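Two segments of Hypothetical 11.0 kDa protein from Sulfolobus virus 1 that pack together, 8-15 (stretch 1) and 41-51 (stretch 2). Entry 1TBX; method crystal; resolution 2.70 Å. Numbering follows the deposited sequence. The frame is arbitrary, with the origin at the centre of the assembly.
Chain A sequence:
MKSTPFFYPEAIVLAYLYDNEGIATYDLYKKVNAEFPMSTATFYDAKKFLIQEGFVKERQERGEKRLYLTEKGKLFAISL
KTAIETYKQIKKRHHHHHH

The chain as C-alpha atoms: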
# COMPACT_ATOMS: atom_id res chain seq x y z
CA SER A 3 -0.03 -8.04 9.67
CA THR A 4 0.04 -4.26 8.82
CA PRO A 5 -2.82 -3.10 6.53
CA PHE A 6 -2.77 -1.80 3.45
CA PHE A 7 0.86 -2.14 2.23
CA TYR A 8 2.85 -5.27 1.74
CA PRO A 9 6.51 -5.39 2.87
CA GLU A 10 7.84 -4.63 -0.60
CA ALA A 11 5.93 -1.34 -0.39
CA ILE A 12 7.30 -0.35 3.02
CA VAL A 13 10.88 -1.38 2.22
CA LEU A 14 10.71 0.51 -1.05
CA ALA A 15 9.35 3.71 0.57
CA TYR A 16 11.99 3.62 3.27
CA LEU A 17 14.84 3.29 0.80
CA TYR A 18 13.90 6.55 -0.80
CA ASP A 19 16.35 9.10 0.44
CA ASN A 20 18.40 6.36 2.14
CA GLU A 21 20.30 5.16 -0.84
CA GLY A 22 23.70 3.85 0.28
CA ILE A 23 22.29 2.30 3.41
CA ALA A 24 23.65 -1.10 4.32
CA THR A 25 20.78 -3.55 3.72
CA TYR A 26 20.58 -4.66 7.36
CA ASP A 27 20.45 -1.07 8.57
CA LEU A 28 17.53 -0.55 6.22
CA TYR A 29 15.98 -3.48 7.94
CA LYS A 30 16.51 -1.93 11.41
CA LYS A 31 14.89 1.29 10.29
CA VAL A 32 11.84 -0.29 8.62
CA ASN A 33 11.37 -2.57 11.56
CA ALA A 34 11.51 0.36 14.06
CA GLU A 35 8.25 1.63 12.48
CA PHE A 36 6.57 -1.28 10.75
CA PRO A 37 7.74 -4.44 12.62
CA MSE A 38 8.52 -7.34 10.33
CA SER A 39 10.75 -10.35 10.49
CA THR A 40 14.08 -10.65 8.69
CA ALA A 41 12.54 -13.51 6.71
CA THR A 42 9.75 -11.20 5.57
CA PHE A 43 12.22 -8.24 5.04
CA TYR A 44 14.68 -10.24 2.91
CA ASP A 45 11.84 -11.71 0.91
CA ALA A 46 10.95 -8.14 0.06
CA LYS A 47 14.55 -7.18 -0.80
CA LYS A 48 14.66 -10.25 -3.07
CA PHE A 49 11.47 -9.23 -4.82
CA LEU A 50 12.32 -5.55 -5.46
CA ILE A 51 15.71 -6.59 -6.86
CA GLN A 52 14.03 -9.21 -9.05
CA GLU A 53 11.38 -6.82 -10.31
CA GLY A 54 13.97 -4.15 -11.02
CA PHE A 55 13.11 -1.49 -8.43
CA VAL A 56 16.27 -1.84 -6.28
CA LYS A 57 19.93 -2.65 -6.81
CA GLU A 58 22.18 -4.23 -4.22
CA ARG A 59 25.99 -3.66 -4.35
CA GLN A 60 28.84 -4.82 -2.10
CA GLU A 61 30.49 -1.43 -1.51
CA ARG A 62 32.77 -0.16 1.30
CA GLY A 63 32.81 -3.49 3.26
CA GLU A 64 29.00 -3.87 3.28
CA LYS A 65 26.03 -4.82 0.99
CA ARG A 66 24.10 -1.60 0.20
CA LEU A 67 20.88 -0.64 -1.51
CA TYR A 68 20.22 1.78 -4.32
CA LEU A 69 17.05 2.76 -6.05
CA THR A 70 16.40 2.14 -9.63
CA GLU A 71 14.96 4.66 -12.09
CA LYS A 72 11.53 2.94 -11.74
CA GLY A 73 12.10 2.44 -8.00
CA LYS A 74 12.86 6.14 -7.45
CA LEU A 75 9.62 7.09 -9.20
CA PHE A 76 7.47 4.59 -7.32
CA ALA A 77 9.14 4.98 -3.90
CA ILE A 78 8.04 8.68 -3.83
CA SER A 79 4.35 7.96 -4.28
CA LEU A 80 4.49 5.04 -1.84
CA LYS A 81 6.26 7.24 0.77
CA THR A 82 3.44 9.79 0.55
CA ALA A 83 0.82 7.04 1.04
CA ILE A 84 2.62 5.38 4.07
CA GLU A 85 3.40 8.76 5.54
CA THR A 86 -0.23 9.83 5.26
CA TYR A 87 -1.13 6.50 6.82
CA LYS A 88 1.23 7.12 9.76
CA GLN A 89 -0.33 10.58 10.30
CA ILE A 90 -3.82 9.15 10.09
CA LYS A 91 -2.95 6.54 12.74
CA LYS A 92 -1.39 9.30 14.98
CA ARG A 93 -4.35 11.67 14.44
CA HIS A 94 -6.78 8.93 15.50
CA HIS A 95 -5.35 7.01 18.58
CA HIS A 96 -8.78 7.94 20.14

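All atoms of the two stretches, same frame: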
# COMPACT_ATOMS: atom_id res chain seq x y z
N TYR A 8 2.01 -4.13 1.56
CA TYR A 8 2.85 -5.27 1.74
C TYR A 8 4.26 -4.81 2.10
O TYR A 8 4.57 -3.62 2.00
CB TYR A 8 2.90 -6.01 0.42
CG TYR A 8 1.77 -6.96 0.17
CD1 TYR A 8 0.68 -6.59 -0.64
CD2 TYR A 8 1.79 -8.23 0.69
CE1 TYR A 8 -0.34 -7.49 -0.91
CE2 TYR A 8 0.78 -9.12 0.43
CZ TYR A 8 -0.28 -8.75 -0.36
OH TYR A 8 -1.27 -9.70 -0.60
N PRO A 9 5.12 -5.74 2.53
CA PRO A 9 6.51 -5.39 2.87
C PRO A 9 7.31 -4.72 1.76
O PRO A 9 8.04 -3.75 2.01
CB PRO A 9 7.12 -6.72 3.23
CG PRO A 9 5.94 -7.43 3.85
CD PRO A 9 4.81 -7.16 2.82
N GLU A 10 7.16 -5.21 0.54
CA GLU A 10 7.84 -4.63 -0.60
C GLU A 10 7.56 -3.13 -0.69
O GLU A 10 8.46 -2.32 -0.99
CB GLU A 10 7.32 -5.38 -1.80
CG GLU A 10 6.53 -6.59 -1.32
CD GLU A 10 5.19 -6.71 -1.99
OE1 GLU A 10 4.92 -5.86 -2.84
OE2 GLU A 10 4.39 -7.63 -1.72
N ALA A 11 6.31 -2.75 -0.40
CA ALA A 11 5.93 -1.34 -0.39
C ALA A 11 6.64 -0.55 0.72
O ALA A 11 7.20 0.51 0.47
CB ALA A 11 4.42 -1.18 -0.31
N ILE A 12 6.63 -1.07 1.94
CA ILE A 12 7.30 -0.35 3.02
C ILE A 12 8.80 -0.19 2.74
O ILE A 12 9.33 0.93 2.79
CB ILE A 12 7.07 -1.05 4.35
CG1 ILE A 12 5.57 -1.10 4.61
CG2 ILE A 12 7.73 -0.28 5.46
CD1 ILE A 12 5.16 -2.19 5.54
N VAL A 13 9.46 -1.32 2.42
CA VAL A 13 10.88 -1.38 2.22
C VAL A 13 11.21 -0.40 1.11
O VAL A 13 12.07 0.44 1.26
CB VAL A 13 11.30 -2.78 1.84
CG1 VAL A 13 12.77 -2.79 1.43
CG2 VAL A 13 10.96 -3.84 3.03
N LEU A 14 10.47 -0.44 0.02
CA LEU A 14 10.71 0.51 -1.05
C LEU A 14 10.64 1.99 -0.61
O LEU A 14 11.53 2.80 -0.91
CB LEU A 14 9.73 0.22 -2.21
CG LEU A 14 10.18 0.80 -3.55
CD1 LEU A 14 11.61 0.36 -3.81
CD2 LEU A 14 9.22 0.41 -4.70
N ALA A 15 9.57 2.35 0.09
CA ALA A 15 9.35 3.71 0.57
C ALA A 15 10.51 4.14 1.44
O ALA A 15 11.03 5.24 1.29
CB ALA A 15 8.09 3.77 1.38
N ALA A 41 13.11 -12.72 7.80
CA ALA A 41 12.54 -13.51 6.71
C ALA A 41 11.65 -12.59 5.84
O ALA A 41 11.94 -12.38 4.65
CB ALA A 41 11.76 -14.74 7.23
N THR A 42 10.58 -12.02 6.41
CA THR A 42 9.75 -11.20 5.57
C THR A 42 10.54 -10.03 4.92
O THR A 42 10.37 -9.80 3.72
CB THR A 42 8.25 -10.89 6.11
OG1 THR A 42 7.92 -9.49 5.93
CG2 THR A 42 7.93 -11.26 7.59
N PHE A 43 11.45 -9.37 5.65
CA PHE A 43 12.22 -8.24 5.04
C PHE A 43 13.05 -8.65 3.85
O PHE A 43 13.01 -7.96 2.82
CB PHE A 43 13.10 -7.49 6.06
CG PHE A 43 14.05 -6.48 5.44
CD1 PHE A 43 13.72 -5.13 5.40
CD2 PHE A 43 15.31 -6.88 4.91
CE1 PHE A 43 14.61 -4.16 4.82
CE2 PHE A 43 16.21 -5.92 4.31
CZ PHE A 43 15.86 -4.57 4.27
N TYR A 44 13.81 -9.74 3.99
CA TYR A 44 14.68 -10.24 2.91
C TYR A 44 13.87 -10.74 1.74
O TYR A 44 14.25 -10.54 0.59
CB TYR A 44 15.78 -11.23 3.41
CG TYR A 44 16.97 -10.44 3.99
CD1 TYR A 44 17.06 -10.16 5.34
CD2 TYR A 44 17.94 -9.92 3.16
CE1 TYR A 44 18.12 -9.37 5.86
CE2 TYR A 44 19.00 -9.16 3.67
CZ TYR A 44 19.08 -8.89 5.02
OH TYR A 44 20.13 -8.15 5.51
N ASP A 45 12.71 -11.31 2.00
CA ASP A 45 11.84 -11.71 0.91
C ASP A 45 11.52 -10.48 0.06
O ASP A 45 11.58 -10.53 -1.18
CB ASP A 45 10.59 -12.34 1.44
CG ASP A 45 10.64 -13.82 1.38
OD1 ASP A 45 11.72 -14.41 1.07
OD2 ASP A 45 9.61 -14.49 1.62
N ALA A 46 11.22 -9.38 0.73
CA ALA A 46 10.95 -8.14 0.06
C ALA A 46 12.18 -7.59 -0.69
O ALA A 46 12.06 -7.09 -1.83
CB ALA A 46 10.37 -7.11 1.05
N LYS A 47 13.38 -7.68 -0.09
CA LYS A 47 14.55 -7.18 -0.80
C LYS A 47 14.68 -8.03 -2.07
O LYS A 47 14.80 -7.48 -3.17
CB LYS A 47 15.83 -7.16 0.08
CG LYS A 47 17.16 -6.80 -0.62
CD LYS A 47 18.32 -7.68 -0.07
CE LYS A 47 18.86 -8.76 -1.04
NZ LYS A 47 19.51 -9.91 -0.34
N LYS A 48 14.56 -9.35 -1.93
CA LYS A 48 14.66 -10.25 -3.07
C LYS A 48 13.73 -9.79 -4.20
O LYS A 48 14.14 -9.62 -5.36
CB LYS A 48 14.32 -11.68 -2.68
CG LYS A 48 15.24 -12.75 -3.30
CD LYS A 48 14.47 -13.84 -4.04
CE LYS A 48 14.97 -15.25 -3.71
NZ LYS A 48 14.01 -16.34 -4.17
N PHE A 49 12.48 -9.53 -3.84
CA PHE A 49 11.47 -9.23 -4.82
C PHE A 49 11.79 -7.91 -5.57
O PHE A 49 11.81 -7.88 -6.79
CB PHE A 49 10.09 -9.26 -4.16
CG PHE A 49 8.99 -8.74 -5.02
CD1 PHE A 49 8.34 -9.57 -5.92
CD2 PHE A 49 8.59 -7.40 -4.94
CE1 PHE A 49 7.32 -9.09 -6.73
CE2 PHE A 49 7.55 -6.90 -5.77
CZ PHE A 49 6.91 -7.75 -6.66
N LEU A 50 12.08 -6.84 -4.84
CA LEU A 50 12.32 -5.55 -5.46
C LEU A 50 13.57 -5.57 -6.35
O LEU A 50 13.62 -4.86 -7.37
CB LEU A 50 12.44 -4.47 -4.41
CG LEU A 50 11.33 -4.41 -3.35
CD1 LEU A 50 11.78 -3.56 -2.12
CD2 LEU A 50 10.05 -3.84 -3.99
N ILE A 51 14.57 -6.38 -5.99
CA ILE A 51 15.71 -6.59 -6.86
C ILE A 51 15.23 -7.32 -8.11
O ILE A 51 15.58 -6.92 -9.22
CB ILE A 51 16.84 -7.39 -6.18
CG1 ILE A 51 17.76 -6.48 -5.39
CG2 ILE A 51 17.72 -8.08 -7.19
CD1 ILE A 51 18.40 -7.15 -4.21

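Two helices meet almost at right angles: the N-to-C directions of helix 9-15 and helix 41-51 differ by 76°, and their axes approach to 8.7 Å. So steep a crossing confines the contact to a small patch, with the backbones nearest at Glu 10 and Ala 46, whose CA atoms lie 4.7 Å apart. No hydrogen bond links the stretches; the backbone polar groups are largely occupied within each helix, as in Val 13 N to Pro 9 O (2.8 Å), and the contact rests on apolar packing.

Ala 46 suits the crossing point because its side chain is a single methyl. Ala 46 CB points toward the first helix and lies 3.9 Å from Pro 9 CB, 3.9 Å from Val 13 CG2 and 3.8 Å from Glu 10 N. Pro 9 fits the first turn of its helix, where the lack of an amide hydrogen costs no helical bond, and its ring reaches Thr 42, with CG 3.5 Å from OG1.

Val 13, with chi1 t (172°), places CG2 3.9 Å from Phe 43 CD1, and CG1 3.8 Å from Leu 50 CD1 and 4.1 Å from Phe 43 CE1. Phe 43 starts sideways, but its t chi1 (171°) brings the end of the ring nearer, obliquely to Val 13 CG2.

Leu 50 points toward the first helix and, in the mt rotamer, extends its branched end over a full turn: CD1 is 3.7 Å from Glu 10 O and 4.3 Å from Leu 14 CD1, and CD2 is 3.8 Å from Glu 10 CB. Glu 10 contributes aliphatic carbon, its CB also lying 3.9 Å from Phe 49 CD2. Its chi1 of -12° is off-rotamer, and the carboxylate is farther from Leu 50 than CB is, with Glu 10 OE1 4.1 Å from Phe 49 CE2.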